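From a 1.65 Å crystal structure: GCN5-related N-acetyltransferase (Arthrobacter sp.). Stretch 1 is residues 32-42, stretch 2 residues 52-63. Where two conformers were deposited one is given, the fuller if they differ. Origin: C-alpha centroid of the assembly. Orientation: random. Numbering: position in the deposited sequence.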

# COMPACT_ATOMS: atom_id res chain seq x y z
N ASP A 32 -18.94 16.16 -3.85
CA ASP A 32 -18.14 16.02 -5.07
C ASP A 32 -18.12 14.61 -5.64
O ASP A 32 -17.38 14.37 -6.60
N ALA A 33 -18.88 13.67 -5.06
CA ALA A 33 -18.81 12.27 -5.54
C ALA A 33 -19.04 12.11 -7.05
O ALA A 33 -18.27 11.37 -7.73
N ALA A 34 -20.04 12.79 -7.59
CA ALA A 34 -20.33 12.64 -9.00
C ALA A 34 -19.23 13.24 -9.88
O ALA A 34 -18.87 12.66 -10.93
N THR A 35 -18.70 14.40 -9.47
CA THR A 35 -17.63 15.07 -10.18
C THR A 35 -16.42 14.16 -10.28
O THR A 35 -15.86 13.90 -11.37
N VAL A 36 -16.06 13.62 -9.14
CA VAL A 36 -14.87 12.75 -9.01
C VAL A 36 -15.08 11.47 -9.83
O VAL A 36 -14.17 11.03 -10.55
N ALA A 37 -16.27 10.89 -9.72
CA ALA A 37 -16.63 9.68 -10.50
C ALA A 37 -16.40 9.89 -11.99
O ALA A 37 -15.77 9.07 -12.66
N GLN A 38 -16.89 11.01 -12.50
CA GLN A 38 -16.77 11.34 -13.92
C GLN A 38 -15.33 11.61 -14.33
O GLN A 38 -14.89 11.13 -15.40
N MSE A 39 -14.58 12.33 -13.50
CA MSE A 39 -13.16 12.51 -13.77
C MSE A 39 -12.37 11.20 -13.81
O MSE A 39 -11.54 11.01 -14.72
N LEU A 40 -12.63 10.30 -12.86
CA LEU A 40 -11.93 9.01 -12.82
C LEU A 40 -12.27 8.18 -14.05
O LEU A 40 -11.40 7.53 -14.65
N HIS A 41 -13.53 8.23 -14.42
CA HIS A 41 -14.02 7.55 -15.61
C HIS A 41 -13.34 8.07 -16.87
O HIS A 41 -12.80 7.29 -17.70
N ASP A 42 -13.36 9.39 -17.03
CA ASP A 42 -12.87 10.04 -18.24
C ASP A 42 -11.37 9.88 -18.41
O ASP A 42 -10.89 9.63 -19.53
N PRO A 52 -15.08 1.06 -14.06
CA PRO A 52 -16.46 0.89 -13.74
C PRO A 52 -17.23 2.08 -14.26
O PRO A 52 -16.63 3.09 -14.64
N GLY A 53 -18.55 1.96 -14.35
CA GLY A 53 -19.38 3.06 -14.70
C GLY A 53 -19.45 4.12 -13.62
O GLY A 53 -19.07 3.89 -12.46
N THR A 54 -19.92 5.31 -14.00
CA THR A 54 -19.97 6.42 -13.07
C THR A 54 -21.02 6.18 -11.96
O THR A 54 -20.85 6.70 -10.88
N ASP A 55 -22.08 5.40 -12.18
CA ASP A 55 -23.03 5.09 -11.08
C ASP A 55 -22.29 4.34 -9.95
O ASP A 55 -22.44 4.71 -8.78
N GLU A 56 -21.54 3.30 -10.32
CA GLU A 56 -20.76 2.50 -9.36
C GLU A 56 -19.70 3.35 -8.63
O GLU A 56 -19.57 3.28 -7.37
N LEU A 57 -18.95 4.12 -9.41
CA LEU A 57 -17.87 4.96 -8.84
C LEU A 57 -18.46 6.00 -7.90
O LEU A 57 -17.93 6.22 -6.81
N ALA A 58 -19.50 6.69 -8.35
CA ALA A 58 -20.16 7.72 -7.52
C ALA A 58 -20.67 7.15 -6.19
O ALA A 58 -20.52 7.78 -5.18
N SER A 59 -21.29 5.98 -6.24
CA SER A 59 -21.80 5.31 -5.05
C SER A 59 -20.64 4.98 -4.10
O SER A 59 -20.72 5.29 -2.88
N ARG A 60 -19.55 4.41 -4.63
CA ARG A 60 -18.39 4.11 -3.82
C ARG A 60 -17.80 5.38 -3.22
O ARG A 60 -17.46 5.44 -2.04
N LEU A 61 -17.70 6.41 -4.04
CA LEU A 61 -17.12 7.66 -3.58
C LEU A 61 -17.97 8.39 -2.52
O LEU A 61 -17.42 9.07 -1.68
N SER A 62 -19.29 8.23 -2.57
CA SER A 62 -20.17 8.82 -1.56
C SER A 62 -19.89 8.18 -0.22
O SER A 62 -20.19 8.77 0.84
N HIS A 63 -19.34 6.98 -0.26
CA HIS A 63 -18.82 6.34 0.94
C HIS A 63 -17.44 6.86 1.33
O HIS A 63 -17.25 7.42 2.39

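Two helices, 33-42 and 54-63, cross at 132° with their axes approaching to 8.1 Å, close enough that small side chains must line part of the seam. Ala-37 marks its tightest point: its CA lies 5.0 Å from the CA of Ala-58. The methyl of Ala-37 is a knob in a hollow made by Thr-54, Leu-57, Ala-58 and Leu-61, with its CB 3.5 Å from Ala-58 N, 3.8 Å from Leu-57 CB and 3.9 Å from Ala-58 CB. A methyl suits so shallow a socket, since it meets the opposing backbone almost directly.

The reciprocal knob is larger. Leu-61 (chi1 m, chi2 t) enters a hollow bounded by Ala-33, Val-36, Ala-37 and Leu-40. Its CD1 lies 3.7 Å from Val-36 CG1, 4.0 Å from Ala-37 CB and 4.2 Å from Leu-40 CD1, while its CB rests 4.0 Å from Ala-33 CB. The two alanines leave room for this branched side chain; Val-36 (t) and Leu-40 (m, t) add apolar walls. Leu-57, also m, t, points inward too and brings CD1 to 4.2 Å from Leu-40 CB.

Toward one end, Ala-33 CB approaches Ser-62 OG at 3.4 Å. This hydroxyl, in rotamer m, is not left unpaired beside the methyl: Ser-62 OG donates to Ala-58 O at 3.1 Å within its own helix.

At the other end the packing becomes polar. His-41 (chi1 t) carries its ring to the start of the second helix, where ND1 donates to Pro-52 O at 3.2 Å, near the ring plane; its CB also packs 3.6 Å from Thr-54 CG2. Thr-54 (p) suits this border, offering a methyl to His-41 and a hydroxyl to solvent. One water bridges Thr-54 OG1 and Gln-38 OE1, 2.7 Å from each, and donates to the latter.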

# COMPACT_ATOMS: atom_id res chain seq x y z
CB ASP A 32 -16.70 16.48 -4.83
CG ASP A 32 -16.58 17.95 -4.48
OD1 ASP A 32 -17.11 18.78 -5.29
OD2 ASP A 32 -15.93 18.26 -3.45
CB ALA A 33 -19.70 11.31 -4.71
CB ALA A 34 -21.75 13.22 -9.36
CB THR A 35 -17.28 16.40 -9.48
OG1 THR A 35 -18.36 17.30 -9.68
CG2 THR A 35 -15.98 17.07 -10.02
CB VAL A 36 -14.51 12.43 -7.56
CG1 VAL A 36 -13.36 11.43 -7.50
CG2 VAL A 36 -14.07 13.73 -6.83
CB ALA A 37 -18.07 9.26 -10.23
CB GLN A 38 -17.62 12.56 -14.25
CG GLN A 38 -17.77 12.84 -15.72
CD GLN A 38 -18.56 11.74 -16.47
OE1 GLN A 38 -19.73 11.47 -16.16
NE2 GLN A 38 -17.91 11.12 -17.44
CB MSE A 39 -12.54 13.46 -12.77
CG MSE A 39 -13.15 14.84 -12.82
SE MSE A 39 -12.39 15.91 -11.41
CE MSE A 39 -10.51 15.78 -12.22
CB LEU A 40 -12.32 8.23 -11.59
CG LEU A 40 -11.77 8.70 -10.24
CD1 LEU A 40 -12.34 7.91 -9.10
CD2 LEU A 40 -10.20 8.66 -10.23
CB HIS A 41 -15.55 7.67 -15.74
CG HIS A 41 -16.12 6.84 -16.85
ND1 HIS A 41 -16.57 5.55 -16.64
CD2 HIS A 41 -16.25 7.09 -18.17
CE1 HIS A 41 -16.98 5.05 -17.79
NE2 HIS A 41 -16.80 5.96 -18.73
CB ASP A 42 -13.28 11.52 -18.27
CG ASP A 42 -14.79 11.70 -18.49
OD1 ASP A 42 -15.49 10.71 -18.85
OD2 ASP A 42 -15.26 12.85 -18.32
CB PRO A 52 -16.50 0.86 -12.20
CG PRO A 52 -15.20 0.78 -11.79
CD PRO A 52 -14.26 1.20 -12.86
CB THR A 54 -20.12 7.83 -13.77
OG1 THR A 54 -21.36 7.91 -14.48
CG2 THR A 54 -19.00 8.11 -14.75
CB ASP A 55 -24.23 4.26 -11.55
CG ASP A 55 -25.27 5.08 -12.27
OD1 ASP A 55 -25.12 6.32 -12.35
OD2 ASP A 55 -26.28 4.50 -12.77
CB GLU A 56 -20.09 1.29 -10.01
CG GLU A 56 -19.27 0.47 -9.05
CD GLU A 56 -18.51 -0.68 -9.72
OE1 GLU A 56 -19.00 -1.15 -10.77
OE2 GLU A 56 -17.40 -1.07 -9.20
CB LEU A 57 -17.03 5.65 -9.96
CG LEU A 57 -16.10 4.75 -10.76
CD1 LEU A 57 -15.57 5.53 -11.92
CD2 LEU A 57 -14.96 4.20 -9.92
CB ALA A 58 -21.29 8.41 -8.27
CB SER A 59 -22.57 4.04 -5.44
OG SER A 59 -22.83 3.29 -4.27
CB ARG A 60 -17.32 3.38 -4.61
CG ARG A 60 -16.19 2.91 -3.78
CD ARG A 60 -15.78 1.52 -4.16
NE ARG A 60 -15.39 1.44 -5.54
CZ ARG A 60 -15.85 0.59 -6.48
NH1 ARG A 60 -16.76 -0.35 -6.26
NH2 ARG A 60 -15.33 0.68 -7.68
CB LEU A 61 -16.85 8.57 -4.76
CG LEU A 61 -15.61 8.18 -5.56
CD1 LEU A 61 -15.81 8.77 -6.92
CD2 LEU A 61 -14.28 8.60 -4.90
CB SER A 62 -21.64 8.64 -1.95
OG SER A 62 -21.96 9.52 -2.99
CB HIS A 63 -18.78 4.82 0.81
CG HIS A 63 -18.64 4.13 2.12
ND1 HIS A 63 -17.52 3.42 2.50
CD2 HIS A 63 -19.47 4.13 3.18
CE1 HIS A 63 -17.70 2.97 3.73
NE2 HIS A 63 -18.86 3.41 4.18
O HOH W 1 -21.82 9.71 -16.37